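Local coordinates for protein metallo-beta-lactamase (PDB 3L6N) that hydrolyses the beta-lactam ring of penicillins, cephalosporins and carbapenems with a pair of zinc ions, conferring resistance to these antibiotics, at residues 93-98 with 112-117; 12-17 with 149-154; 133-138 with 187-192; 35-40 with 65-70; 2-7 with 19-24. All coordinates share one frame; numbering follows the deposited sequence.

Overall arrangement
Four of the five contacts belong to, or reach, the seven-stranded mixed sheet that forms one half of this metallo-beta-lactamase. Contact 5 adds the strand at one border and contact 1 the strand at the other, their centres 24 Å apart. Contact 4 ties strand 27-38 to the turn ahead of strand 69-73 and touches contact 1 where Ile93 packs on Val69 and Val70. Contact 2 crosses from this sheet to the five-stranded one, and contact 3 fastens a helix end to that second sheet; they meet where Leu154 packs on Tyr190. Side chains of Thr20 (contact 5) and Thr98 (contact 1) lie about 10 and 13 Å from a zinc ion; segment 133-138 leads into zinc ligand His139.

Contact 1: residues 93-98 with 112-117; sequences IKTYAT and TSTEII
Glu115 lays its CB and CG over one face of the Tyr96 ring, CG standing 3.8 Å from the ring centroid and displaced toward the rim, a CH-pi contact. The acid chain then bends at chi2 (-64°), which turns CD off the ring and toward Lys94, whose CG comes within 3.8 Å of Glu115 OE1. Beneath the side chains two parallel strands pair: Glu115 N gives to Thr95 O at 2.8 Å, Ala97 N to Glu115 O at 3.3 Å and Ile117 N to Ala97 O at 2.9 Å. Glu115 O is gripped twice, since Ser113 OG of its own segment donates to it at 2.7 Å from the opposite face of its carbonyl plane. Thr114 N also reaches Thr95 OG1, at 3.0 Å, and that hydroxyl bonds Asn89 as well. Further out, Phe73 stacks with the Tyr96 ring and Asn102 of helix 99-107 bonds Ser113 OG. This is the closing pair of a beta-alpha-beta crossover at the sheet's border. The Thr95 hydroxyl thus adds a bond to the strand pairing, while the opposite charges at Lys94 NZ and Glu115 OE2, 4.8 Å apart and joined through a water, are consistent with a solvent-mediated attraction at this exposed edge.

Contact 2: residues 12-17 with 149-154; sequences KNNLHI and PKYNVL
Tyr151 OH is gripped from two sides of the chain: a water donates both to it and to Lys12 O, and the hydroxyl is also bonded to Glu128, whose carboxylate takes Asn14 ND2 as well. Asn14 CB sits 3.3 Å from the same Tyr151 OH. Lys12 O itself lies at the edge of the Tyr151 ring, in its plane and 3.5 Å from CE2, while Lys12 CB rests 3.7 Å from that same CE2. At the other end of the lysine, Lys12 NZ donates a 2.9 Å hydrogen bond to Lys150 O, approaching nearly along the C=O axis. The chain reaches it extended beyond CG, its CD and CE passing alongside the same carbonyl oxygen.

The apolar half of the contact belongs to Leu15. Its CB lies over one face of the tyrosine ring, 3.9 Å from the centroid and shifted toward the rim, a CH-pi contact. Leu15 CG stands anti to the backbone N (chi1 -175°), and from it the CD2 branch touches Tyr151 CB at 3.7 Å and Val153 CB at 3.8 Å. One methyl therefore fills the angle between tyrosine and valine.

Asn152 and Val153 form a G1 beta bulge opposite Phe148, where the turn enters strand 153-157. The contact thus spans the two sheets of the alpha-beta/beta-alpha sandwich: Leu15, on strand 15-24, also packs on Met34 and Leu36 of strand 27-38 and on Phe148 of strand 145-148, and Val153 packs on Leu195 of strand 195-198.

Contact 3: residues 133-138 with 187-192; sequences DFLGEG and KAKYSK
Tyr190, Leu135 and Asp133 bury the most surface here, and the phenol of the first is where they converge. Tyr190 OH donates to Asp133 OD1 at 2.4 Å, a very short separation whose exact length is doubtful. OD1 lies at the edge of the ring and in its plane, although the carboxylate itself is turned 45° from that plane. Leu135 comes to the rim too, its CD1 in the ring plane and 3.8 Å from Tyr190 CE1. Tyr190 CG is anti to the carbonyl carbon (chi1 -57°), and one face of its ring has CG of its neighbour Lys189 over the centre. The lysine chain runs extended beyond CG; its CD touches Leu135 CD2 at 3.8 Å, and NZ forms a long salt bridge of 3.7 Å with Asp133 OD2. A water accepts from Lys189 NZ and donates to OD2. OD1 thus takes the phenol, while OD2 takes the water and the long link to Lys189. Asp133 ends strand 128-133, Lys189 lies in the last turn of helix 179-189 and Tyr190 follows it. That helix end packs on the five-stranded sheet: Tyr190 rests on Val145 of strand 145-148, and Leu135 on Thr182 and Leu186 of the helix.

Contact 4: residues 35-40 with 65-70; sequences YLVTKK and HNLPVV
Tyr35 and His65 meet tip to tip, OH to NE2 at 2.8 Å, a hydrogen bond in which either residue could be the donor. They join strand 27-38 of the metallo-beta-lactamase fold to the last residue of helix 54-65, just before the chain turns into strand 69-73. The tyrosine oxygen lies at the edge of the imidazole and in its plane. The two rings approach rim to rim, with planes at 77° and centroids 5.5 Å apart, neither covering the other's face. Val37 CG2 stands over the centre of the His65 ring, 3.7 Å from the centroid and only 8° off the normal, a close CH-pi contact. His16 of strand 15-24 stacks on Tyr35 and also meets His65. Having CG1 anti to the backbone N (chi1 179°) brings the other valine methyl to Leu67, 3.9 Å from CD1, the two side chains crossing at about a right angle. Leu67 CD1 also approaches Thr38 O at 3.6 Å. Thr38 itself forms an ST turn, OG1 accepting from Lys40 N at 3.0 Å and bonding Gly41 O, and at the end of this turn Lys40 O lies 3.3 Å from Val70 CG1.

Contact 5: residues 2-7 with 19-24; sequences VKDFVI and KTFGVF
Val6 and Lys19 are joined by two backbone hydrogen bonds, Val6 N to Lys19 O at 3.0 Å and Lys19 N to Val6 O at 2.8 Å. They make a hydrogen-bonded pair of an antiparallel hairpin, with short strand 6-7 added at the border of the sheet beside strand 15-24. One water accepts from Phe21 N at 2.9 Å and lies within hydrogen-bonding reach of Asp4 OD2, the oxygen that Gln53 also bonds. Around the Phe21 ring the contacts are made at the edge. Asp4 O lies near the ring plane, 3.2 Å from CE1, and Val6 CG2 reaches the same carbon at 4.3 Å. Asp4 OD1 approaches Phe21 CB, its carboxylate turned 46° from the ring. Among the apolar contacts, Phe5 CB packs on Thr20 CG2 at 3.8 Å, while the phenylalanine ring itself leads away toward Ser56 and Thr60 of helix 54-65. Thr20 OG1 bonds Trp49 N and Lys19 NZ bonds Asn32; the side chains of Thr20 and Lys19 lie about 6 and 7 Å from those of the zinc ligands Asp80 and His200. Asp4 O, set at the ring edge of Phe21, meets its slightly positive C-H rim, consistent with a weak electrostatic attraction added to the backbone pairing.

Contact 1: residues 93-98 with 112-117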
# COMPACT_ATOMS: atom_id res chain seq x y z
N ILE A 93 -3.49 10.41 -15.04
CA ILE A 93 -2.94 10.42 -13.69
C ILE A 93 -1.69 9.56 -13.70
O ILE A 93 -1.74 8.39 -14.07
CB ILE A 93 -3.96 9.90 -12.66
CG1 ILE A 93 -5.19 10.83 -12.61
CG2 ILE A 93 -3.32 9.74 -11.26
CD1 ILE A 93 -6.39 10.23 -11.92
N LYS A 94 -0.56 10.15 -13.31
CA LYS A 94 0.71 9.44 -13.25
C LYS A 94 0.62 8.24 -12.30
O LYS A 94 0.13 8.36 -11.18
CB LYS A 94 1.81 10.38 -12.80
CG LYS A 94 2.17 11.44 -13.84
CD LYS A 94 3.40 12.19 -13.42
CE LYS A 94 3.86 13.13 -14.54
NZ LYS A 94 5.10 13.85 -14.14
N THR A 95 1.08 7.10 -12.78
CA THR A 95 1.15 5.90 -11.95
C THR A 95 2.60 5.47 -11.79
O THR A 95 3.42 5.63 -12.71
CB THR A 95 0.34 4.75 -12.57
OG1 THR A 95 0.76 4.54 -13.92
CG2 THR A 95 -1.14 5.07 -12.53
N TYR A 96 2.89 4.89 -10.62
CA TYR A 96 4.26 4.59 -10.22
C TYR A 96 4.37 3.17 -9.72
O TYR A 96 3.60 2.74 -8.84
CB TYR A 96 4.71 5.54 -9.10
CG TYR A 96 4.87 6.99 -9.50
CD1 TYR A 96 3.77 7.82 -9.62
CD2 TYR A 96 6.14 7.52 -9.72
CE1 TYR A 96 3.91 9.15 -9.98
CE2 TYR A 96 6.30 8.86 -10.07
CZ TYR A 96 5.17 9.66 -10.20
OH TYR A 96 5.31 10.98 -10.55
N ALA A 97 5.33 2.43 -10.27
CA ALA A 97 5.63 1.08 -9.81
C ALA A 97 7.10 0.81 -10.05
O ALA A 97 7.73 1.46 -10.90
CB ALA A 97 4.79 0.05 -10.57
N THR A 98 7.66 -0.13 -9.31
CA THR A 98 9.03 -0.56 -9.58
C THR A 98 9.10 -1.35 -10.89
O THR A 98 8.09 -1.85 -11.39
CB THR A 98 9.58 -1.47 -8.48
OG1 THR A 98 8.79 -2.67 -8.44
CG2 THR A 98 9.57 -0.78 -7.12
N THR A 112 0.66 -1.53 -16.93
CA THR A 112 1.87 -1.16 -16.19
C THR A 112 1.85 0.33 -15.85
O THR A 112 1.02 1.08 -16.38
CB THR A 112 3.12 -1.49 -16.99
OG1 THR A 112 3.00 -0.94 -18.31
CG2 THR A 112 3.30 -3.01 -17.08
N SER A 113 2.76 0.75 -14.97
CA SER A 113 2.84 2.15 -14.58
C SER A 113 3.44 3.00 -15.70
O SER A 113 4.09 2.47 -16.62
CB SER A 113 3.69 2.31 -13.31
OG SER A 113 5.05 2.05 -13.58
N THR A 114 3.22 4.31 -15.62
CA THR A 114 3.83 5.22 -16.60
C THR A 114 5.14 5.80 -16.08
O THR A 114 5.95 6.32 -16.86
CB THR A 114 2.87 6.33 -17.04
OG1 THR A 114 2.41 7.06 -15.89
CG2 THR A 114 1.68 5.75 -17.78
N GLU A 115 5.37 5.70 -14.77
CA GLU A 115 6.61 6.14 -14.15
C GLU A 115 7.24 5.00 -13.36
O GLU A 115 6.54 4.17 -12.78
CB GLU A 115 6.40 7.34 -13.22
CG GLU A 115 5.28 8.30 -13.60
CD GLU A 115 5.50 9.01 -14.92
OE1 GLU A 115 4.52 9.13 -15.69
OE2 GLU A 115 6.63 9.46 -15.18
N ILE A 116 8.57 4.99 -13.30
CA ILE A 116 9.31 3.93 -12.62
C ILE A 116 9.86 4.40 -11.29
O ILE A 116 10.62 5.38 -11.22
CB ILE A 116 10.49 3.42 -13.50
CG1 ILE A 116 10.01 3.09 -14.92
CG2 ILE A 116 11.23 2.25 -12.83
CD1 ILE A 116 8.87 2.11 -14.99
N ILE A 117 9.50 3.69 -10.23
CA ILE A 117 9.95 4.03 -8.88
C ILE A 117 11.46 3.84 -8.72
O ILE A 117 12.01 2.80 -9.10
CB ILE A 117 9.22 3.20 -7.80
CG1 ILE A 117 7.73 3.57 -7.78
CG2 ILE A 117 9.87 3.38 -6.41
CD1 ILE A 117 6.89 2.71 -6.83
O HOH W 1 -0.26 7.91 -16.25
O HOH W 2 7.11 12.16 -14.61

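Contact 2: residues 12-17 with 149-154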
# COMPACT_ATOMS: atom_id res chain seq x y z
N LYS A 12 -1.41 13.87 11.34
CA LYS A 12 -0.96 15.24 11.05
C LYS A 12 -1.58 15.85 9.78
O LYS A 12 -0.88 16.25 8.84
CB LYS A 12 0.57 15.35 11.05
CG LYS A 12 1.26 14.99 12.36
CD LYS A 12 2.71 15.41 12.25
CE LYS A 12 3.61 14.69 13.22
NZ LYS A 12 5.01 15.13 13.00
N ASN A 13 -2.91 15.86 9.75
CA ASN A 13 -3.71 16.57 8.74
C ASN A 13 -3.81 15.84 7.40
O ASN A 13 -4.91 15.63 6.88
CB ASN A 13 -3.18 18.01 8.54
CG ASN A 13 -4.18 18.92 7.87
OD1 ASN A 13 -5.40 18.78 8.04
ND2 ASN A 13 -3.67 19.90 7.13
N ASN A 14 -2.66 15.42 6.85
CA ASN A 14 -2.59 15.06 5.44
C ASN A 14 -2.42 13.58 5.11
O ASN A 14 -2.77 13.17 3.99
CB ASN A 14 -1.49 15.87 4.72
CG ASN A 14 -1.92 17.30 4.43
OD1 ASN A 14 -3.04 17.71 4.72
ND2 ASN A 14 -1.00 18.08 3.86
N LEU A 15 -1.88 12.80 6.04
CA LEU A 15 -1.65 11.38 5.78
C LEU A 15 -2.83 10.54 6.26
O LEU A 15 -3.15 10.49 7.45
CB LEU A 15 -0.34 10.90 6.43
CG LEU A 15 0.04 9.46 6.10
CD1 LEU A 15 0.29 9.29 4.60
CD2 LEU A 15 1.29 9.12 6.90
N HIS A 16 -3.45 9.85 5.30
CA HIS A 16 -4.66 9.08 5.59
C HIS A 16 -4.49 7.60 5.36
O HIS A 16 -3.89 7.19 4.36
CB HIS A 16 -5.82 9.56 4.70
CG HIS A 16 -6.30 10.95 4.98
ND1 HIS A 16 -5.55 12.07 4.67
CD2 HIS A 16 -7.46 11.42 5.51
CE1 HIS A 16 -6.22 13.16 5.00
NE2 HIS A 16 -7.39 12.79 5.51
N ILE A 17 -5.02 6.80 6.29
CA ILE A 17 -5.20 5.36 6.11
C ILE A 17 -6.60 5.21 5.57
O ILE A 17 -7.51 5.83 6.09
CB ILE A 17 -5.12 4.62 7.45
CG1 ILE A 17 -3.75 4.83 8.10
CG2 ILE A 17 -5.44 3.12 7.27
CD1 ILE A 17 -3.82 4.91 9.62
N PRO A 149 8.60 10.37 6.42
CA PRO A 149 9.49 10.86 7.49
C PRO A 149 8.89 11.94 8.38
O PRO A 149 9.17 11.96 9.58
CB PRO A 149 10.71 11.39 6.73
CG PRO A 149 10.29 11.59 5.33
CD PRO A 149 9.21 10.54 5.09
N LYS A 150 8.06 12.81 7.81
CA LYS A 150 7.41 13.87 8.58
C LYS A 150 6.25 13.39 9.46
O LYS A 150 5.78 14.12 10.34
CB LYS A 150 6.97 15.01 7.66
CG LYS A 150 8.07 15.54 6.73
CD LYS A 150 9.24 16.18 7.49
CE LYS A 150 9.98 17.18 6.62
NZ LYS A 150 10.98 17.97 7.40
N TYR A 151 5.81 12.15 9.25
CA TYR A 151 4.69 11.56 9.98
C TYR A 151 5.10 10.42 10.90
O TYR A 151 4.31 9.99 11.74
CB TYR A 151 3.63 11.06 8.98
CG TYR A 151 3.09 12.18 8.13
CD1 TYR A 151 3.70 12.53 6.92
CD2 TYR A 151 1.97 12.90 8.53
CE1 TYR A 151 3.22 13.57 6.13
CE2 TYR A 151 1.47 13.93 7.75
CZ TYR A 151 2.10 14.26 6.56
OH TYR A 151 1.60 15.29 5.81
N ASN A 152 6.33 9.93 10.73
CA ASN A 152 6.83 8.73 11.41
C ASN A 152 5.93 7.52 11.22
O ASN A 152 5.73 6.73 12.13
CB ASN A 152 7.11 9.01 12.90
CG ASN A 152 8.36 9.85 13.11
OD1 ASN A 152 9.32 9.78 12.33
ND2 ASN A 152 8.36 10.65 14.17
N VAL A 153 5.41 7.39 10.00
CA VAL A 153 4.53 6.28 9.67
C VAL A 153 5.16 5.47 8.56
O VAL A 153 5.64 6.03 7.58
CB VAL A 153 3.13 6.78 9.21
CG1 VAL A 153 2.30 5.64 8.63
CG2 VAL A 153 2.39 7.44 10.36
N LEU A 154 5.17 4.15 8.73
CA LEU A 154 5.61 3.24 7.68
C LEU A 154 4.41 2.50 7.12
O LEU A 154 3.68 1.86 7.87
CB LEU A 154 6.61 2.22 8.20
CG LEU A 154 7.19 1.31 7.11
CD1 LEU A 154 8.20 2.08 6.26
CD2 LEU A 154 7.83 0.07 7.73
O HOH W 3 1.63 17.39 8.13

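Contact 3: residues 133-138 with 187-192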
# COMPACT_ATOMS: atom_id res chain seq x y z
N ASP A 133 10.81 2.02 -0.32
CA ASP A 133 11.98 1.18 -0.02
C ASP A 133 11.74 -0.28 -0.38
O ASP A 133 10.68 -0.84 -0.09
CB ASP A 133 12.32 1.25 1.47
CG ASP A 133 13.30 2.37 1.80
OD1 ASP A 133 13.08 3.05 2.84
OD2 ASP A 133 14.29 2.55 1.07
N PHE A 134 12.74 -0.90 -1.00
CA PHE A 134 12.74 -2.35 -1.17
C PHE A 134 13.69 -2.96 -0.14
O PHE A 134 14.91 -2.72 -0.19
CB PHE A 134 13.14 -2.75 -2.59
CG PHE A 134 13.16 -4.23 -2.80
CD1 PHE A 134 11.96 -4.92 -2.91
CD2 PHE A 134 14.35 -4.93 -2.84
CE1 PHE A 134 11.95 -6.30 -3.08
CE2 PHE A 134 14.36 -6.30 -3.02
CZ PHE A 134 13.16 -6.99 -3.14
N LEU A 135 13.14 -3.72 0.79
CA LEU A 135 13.93 -4.27 1.90
C LEU A 135 14.27 -5.74 1.67
O LEU A 135 15.01 -6.36 2.47
CB LEU A 135 13.19 -4.11 3.23
CG LEU A 135 12.84 -2.68 3.66
CD1 LEU A 135 11.80 -2.71 4.78
CD2 LEU A 135 14.08 -1.90 4.08
N GLY A 136 13.75 -6.31 0.59
CA GLY A 136 13.87 -7.74 0.36
C GLY A 136 12.54 -8.40 0.07
O GLY A 136 11.48 -7.78 0.21
N GLU A 137 12.60 -9.66 -0.35
CA GLU A 137 11.42 -10.43 -0.70
C GLU A 137 10.68 -10.91 0.54
O GLU A 137 11.27 -11.09 1.60
CB GLU A 137 11.82 -11.62 -1.57
CG GLU A 137 12.63 -11.20 -2.79
CD GLU A 137 12.80 -12.29 -3.83
OE1 GLU A 137 12.16 -13.35 -3.71
OE2 GLU A 137 13.59 -12.07 -4.77
N GLY A 138 9.38 -11.13 0.39
CA GLY A 138 8.57 -11.60 1.50
C GLY A 138 7.24 -12.14 1.06
O GLY A 138 7.14 -13.25 0.54
N LYS A 187 12.45 -4.02 10.84
CA LYS A 187 12.43 -3.79 12.29
C LYS A 187 13.64 -2.98 12.75
O LYS A 187 13.53 -2.11 13.62
CB LYS A 187 12.36 -5.15 13.01
CG LYS A 187 12.40 -5.12 14.53
CD LYS A 187 12.37 -6.54 15.09
CE LYS A 187 12.57 -6.55 16.60
NZ LYS A 187 12.54 -7.94 17.16
N ALA A 188 14.79 -3.25 12.14
CA ALA A 188 16.04 -2.57 12.46
C ALA A 188 16.12 -1.17 11.85
O ALA A 188 16.70 -0.25 12.45
CB ALA A 188 17.23 -3.41 12.03
N LYS A 189 15.53 -1.00 10.67
CA LYS A 189 15.63 0.25 9.92
C LYS A 189 14.64 1.34 10.37
O LYS A 189 14.98 2.52 10.36
CB LYS A 189 15.47 -0.02 8.42
CG LYS A 189 15.66 1.20 7.54
CD LYS A 189 15.78 0.86 6.08
CE LYS A 189 15.94 2.11 5.25
NZ LYS A 189 16.59 1.85 3.94
N TYR A 190 13.43 0.94 10.74
CA TYR A 190 12.37 1.91 11.06
C TYR A 190 12.02 1.95 12.54
O TYR A 190 10.86 1.82 12.93
CB TYR A 190 11.13 1.68 10.20
CG TYR A 190 11.43 1.73 8.73
CD1 TYR A 190 11.48 0.57 7.98
CD2 TYR A 190 11.71 2.95 8.09
CE1 TYR A 190 11.76 0.60 6.64
CE2 TYR A 190 12.00 2.99 6.73
CZ TYR A 190 12.03 1.80 6.02
OH TYR A 190 12.30 1.78 4.68
N SER A 191 13.05 2.14 13.36
CA SER A 191 12.88 2.34 14.79
C SER A 191 12.12 3.64 15.09
O SER A 191 11.39 3.72 16.08
CB SER A 191 14.24 2.31 15.51
OG SER A 191 15.16 3.21 14.90
N LYS A 192 12.27 4.64 14.21
CA LYS A 192 11.57 5.92 14.36
C LYS A 192 10.06 5.84 14.08
O LYS A 192 9.31 6.75 14.45
CB LYS A 192 12.19 7.00 13.47
CG LYS A 192 13.54 7.54 13.95
CD LYS A 192 13.93 8.77 13.15
CE LYS A 192 15.40 9.12 13.32
NZ LYS A 192 15.74 10.39 12.63
O HOH W 4 16.64 3.25 1.90

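Contact 4: residues 35-40 with 65-70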
# COMPACT_ATOMS: atom_id res chain seq x y z
N TYR A 35 -3.55 7.37 1.56
CA TYR A 35 -3.37 8.49 0.65
C TYR A 35 -2.79 9.70 1.34
O TYR A 35 -2.93 9.87 2.54
CB TYR A 35 -4.65 8.82 -0.13
CG TYR A 35 -5.81 9.49 0.60
CD1 TYR A 35 -5.77 10.85 0.94
CD2 TYR A 35 -6.99 8.77 0.87
CE1 TYR A 35 -6.87 11.48 1.57
CE2 TYR A 35 -8.07 9.39 1.50
CZ TYR A 35 -8.02 10.73 1.84
OH TYR A 35 -9.10 11.32 2.43
N LEU A 36 -2.10 10.54 0.57
CA LEU A 36 -1.41 11.69 1.14
C LEU A 36 -1.87 12.95 0.43
O LEU A 36 -1.74 13.06 -0.79
CB LEU A 36 0.11 11.51 0.99
CG LEU A 36 1.03 12.62 1.51
CD1 LEU A 36 0.89 12.84 3.00
CD2 LEU A 36 2.48 12.25 1.15
N VAL A 37 -2.43 13.89 1.19
CA VAL A 37 -2.88 15.17 0.63
C VAL A 37 -1.65 16.05 0.48
O VAL A 37 -0.85 16.14 1.40
CB VAL A 37 -3.87 15.87 1.56
CG1 VAL A 37 -4.28 17.20 0.97
CG2 VAL A 37 -5.11 14.98 1.75
N THR A 38 -1.49 16.66 -0.70
CA THR A 38 -0.37 17.59 -0.93
C THR A 38 -0.94 18.87 -1.52
O THR A 38 -2.10 18.90 -1.93
CB THR A 38 0.71 17.01 -1.91
OG1 THR A 38 0.39 17.33 -3.27
CG2 THR A 38 0.88 15.49 -1.75
N LYS A 39 -0.13 19.92 -1.57
CA LYS A 39 -0.57 21.18 -2.17
C LYS A 39 -0.92 21.09 -3.66
O LYS A 39 -1.63 21.95 -4.19
CB LYS A 39 0.51 22.26 -1.96
CG LYS A 39 0.67 22.70 -0.53
CD LYS A 39 1.80 23.72 -0.43
CE LYS A 39 1.61 24.68 0.72
NZ LYS A 39 1.76 24.03 2.05
N LYS A 40 -0.44 20.03 -4.33
CA LYS A 40 -0.68 19.85 -5.76
C LYS A 40 -1.61 18.68 -6.06
O LYS A 40 -1.73 18.25 -7.22
CB LYS A 40 0.66 19.68 -6.51
CG LYS A 40 1.52 20.93 -6.52
CD LYS A 40 0.98 21.99 -7.48
CE LYS A 40 1.55 23.38 -7.18
NZ LYS A 40 3.04 23.41 -7.22
N HIS A 65 -11.45 17.08 0.12
CA HIS A 65 -10.24 17.91 0.09
C HIS A 65 -10.22 18.97 -1.00
O HIS A 65 -9.31 19.81 -1.03
CB HIS A 65 -9.01 17.02 -0.06
CG HIS A 65 -8.91 15.96 0.99
ND1 HIS A 65 -8.65 16.25 2.31
CD2 HIS A 65 -9.04 14.62 0.91
CE1 HIS A 65 -8.63 15.12 3.00
NE2 HIS A 65 -8.85 14.12 2.17
N ASN A 66 -11.21 18.93 -1.89
CA ASN A 66 -11.26 19.83 -3.06
C ASN A 66 -10.05 19.67 -3.99
O ASN A 66 -9.64 20.62 -4.69
CB ASN A 66 -11.43 21.29 -2.60
CG ASN A 66 -12.23 22.12 -3.58
OD1 ASN A 66 -12.74 21.60 -4.57
ND2 ASN A 66 -12.36 23.42 -3.31
N LEU A 67 -9.48 18.47 -3.97
CA LEU A 67 -8.30 18.14 -4.74
C LEU A 67 -8.47 16.85 -5.52
O LEU A 67 -9.17 15.94 -5.08
CB LEU A 67 -7.08 18.04 -3.83
CG LEU A 67 -6.57 19.38 -3.29
CD1 LEU A 67 -5.66 19.15 -2.10
CD2 LEU A 67 -5.85 20.16 -4.38
N PRO A 68 -7.82 16.77 -6.69
CA PRO A 68 -7.83 15.57 -7.51
C PRO A 68 -6.74 14.61 -7.06
O PRO A 68 -5.79 15.01 -6.38
CB PRO A 68 -7.50 16.12 -8.90
CG PRO A 68 -6.57 17.25 -8.63
CD PRO A 68 -7.07 17.86 -7.34
N VAL A 69 -6.89 13.34 -7.43
CA VAL A 69 -5.78 12.39 -7.35
C VAL A 69 -4.80 12.70 -8.49
O VAL A 69 -5.19 12.76 -9.66
CB VAL A 69 -6.26 10.94 -7.45
CG1 VAL A 69 -5.08 9.97 -7.53
CG2 VAL A 69 -7.14 10.61 -6.25
N VAL A 70 -3.54 12.92 -8.13
CA VAL A 70 -2.52 13.28 -9.11
C VAL A 70 -1.41 12.26 -9.28
O VAL A 70 -0.59 12.38 -10.19
CB VAL A 70 -1.94 14.71 -8.85
CG1 VAL A 70 -3.07 15.74 -8.87
CG2 VAL A 70 -1.13 14.77 -7.54

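Contact 5: residues 2-7 with 19-24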
# COMPACT_ATOMS: atom_id res chain seq x y z
N VAL A 2 -22.04 0.63 -3.23
CA VAL A 2 -22.15 1.26 -1.91
C VAL A 2 -20.78 1.73 -1.41
O VAL A 2 -19.78 1.02 -1.57
CB VAL A 2 -22.84 0.36 -0.86
CG1 VAL A 2 -24.25 0.02 -1.31
CG2 VAL A 2 -22.02 -0.92 -0.55
N LYS A 3 -20.75 2.94 -0.86
CA LYS A 3 -19.51 3.52 -0.33
C LYS A 3 -19.22 2.96 1.05
O LYS A 3 -19.53 3.58 2.07
CB LYS A 3 -19.60 5.05 -0.27
CG LYS A 3 -19.72 5.70 -1.63
CD LYS A 3 -19.78 7.22 -1.49
CE LYS A 3 -21.06 7.69 -0.81
NZ LYS A 3 -22.27 7.50 -1.67
N ASP A 4 -18.65 1.76 1.07
CA ASP A 4 -18.37 1.06 2.32
C ASP A 4 -16.91 1.21 2.74
O ASP A 4 -16.50 0.70 3.77
CB ASP A 4 -18.74 -0.42 2.21
CG ASP A 4 -17.91 -1.16 1.17
OD1 ASP A 4 -17.80 -2.40 1.28
OD2 ASP A 4 -17.38 -0.50 0.26
N PHE A 5 -16.12 1.91 1.93
CA PHE A 5 -14.74 2.17 2.33
C PHE A 5 -14.67 3.16 3.49
O PHE A 5 -15.58 3.97 3.70
CB PHE A 5 -13.84 2.58 1.15
CG PHE A 5 -14.41 3.68 0.30
CD1 PHE A 5 -14.19 5.01 0.64
CD2 PHE A 5 -15.15 3.39 -0.84
CE1 PHE A 5 -14.71 6.03 -0.15
CE2 PHE A 5 -15.66 4.41 -1.64
CZ PHE A 5 -15.44 5.73 -1.29
N VAL A 6 -13.59 3.06 4.27
CA VAL A 6 -13.44 3.80 5.51
C VAL A 6 -12.17 4.64 5.41
O VAL A 6 -11.08 4.11 5.22
CB VAL A 6 -13.33 2.83 6.72
CG1 VAL A 6 -13.04 3.57 8.02
CG2 VAL A 6 -14.62 2.01 6.85
N ILE A 7 -12.33 5.96 5.52
CA ILE A 7 -11.17 6.84 5.60
C ILE A 7 -11.00 7.17 7.07
O ILE A 7 -11.89 7.73 7.71
CB ILE A 7 -11.36 8.13 4.75
CG1 ILE A 7 -11.54 7.75 3.28
CG2 ILE A 7 -10.13 9.05 4.91
CD1 ILE A 7 -12.00 8.90 2.39
N LYS A 19 -9.48 2.09 4.25
CA LYS A 19 -9.73 0.64 4.21
C LYS A 19 -10.76 0.37 3.13
O LYS A 19 -11.76 1.08 3.05
CB LYS A 19 -10.29 0.14 5.55
CG LYS A 19 -9.41 0.31 6.77
CD LYS A 19 -10.06 -0.32 8.01
CE LYS A 19 -10.16 -1.84 7.91
NZ LYS A 19 -8.89 -2.60 8.16
N THR A 20 -10.51 -0.63 2.29
CA THR A 20 -11.51 -1.10 1.32
C THR A 20 -11.74 -2.59 1.48
O THR A 20 -10.93 -3.29 2.08
CB THR A 20 -11.14 -0.76 -0.15
OG1 THR A 20 -10.01 -1.52 -0.58
CG2 THR A 20 -10.87 0.74 -0.31
N PHE A 21 -12.87 -3.05 0.95
CA PHE A 21 -13.35 -4.40 1.22
C PHE A 21 -13.59 -5.15 -0.07
O PHE A 21 -13.95 -4.55 -1.09
CB PHE A 21 -14.65 -4.33 2.01
CG PHE A 21 -14.51 -3.68 3.34
CD1 PHE A 21 -14.72 -2.31 3.50
CD2 PHE A 21 -14.14 -4.43 4.46
CE1 PHE A 21 -14.56 -1.70 4.74
CE2 PHE A 21 -13.99 -3.83 5.70
CZ PHE A 21 -14.20 -2.47 5.85
N GLY A 22 -13.38 -6.46 -0.02
CA GLY A 22 -13.70 -7.33 -1.15
C GLY A 22 -14.15 -8.68 -0.65
O GLY A 22 -13.68 -9.15 0.38
N VAL A 23 -15.07 -9.30 -1.39
CA VAL A 23 -15.55 -10.65 -1.07
C VAL A 23 -14.80 -11.67 -1.91
O VAL A 23 -14.76 -11.58 -3.14
CB VAL A 23 -17.08 -10.81 -1.30
CG1 VAL A 23 -17.53 -12.26 -1.05
CG2 VAL A 23 -17.86 -9.85 -0.42
N PHE A 24 -14.19 -12.64 -1.23
CA PHE A 24 -13.43 -13.71 -1.88
C PHE A 24 -13.74 -14.99 -1.15
O PHE A 24 -13.69 -15.04 0.07
CB PHE A 24 -11.92 -13.41 -1.86
CG PHE A 24 -11.55 -12.13 -2.55
CD1 PHE A 24 -11.40 -10.95 -1.82
CD2 PHE A 24 -11.40 -12.08 -3.93
CE1 PHE A 24 -11.10 -9.75 -2.45
CE2 PHE A 24 -11.10 -10.87 -4.58
CZ PHE A 24 -10.95 -9.72 -3.84
O HOH W 5 -14.63 -0.90 -0.00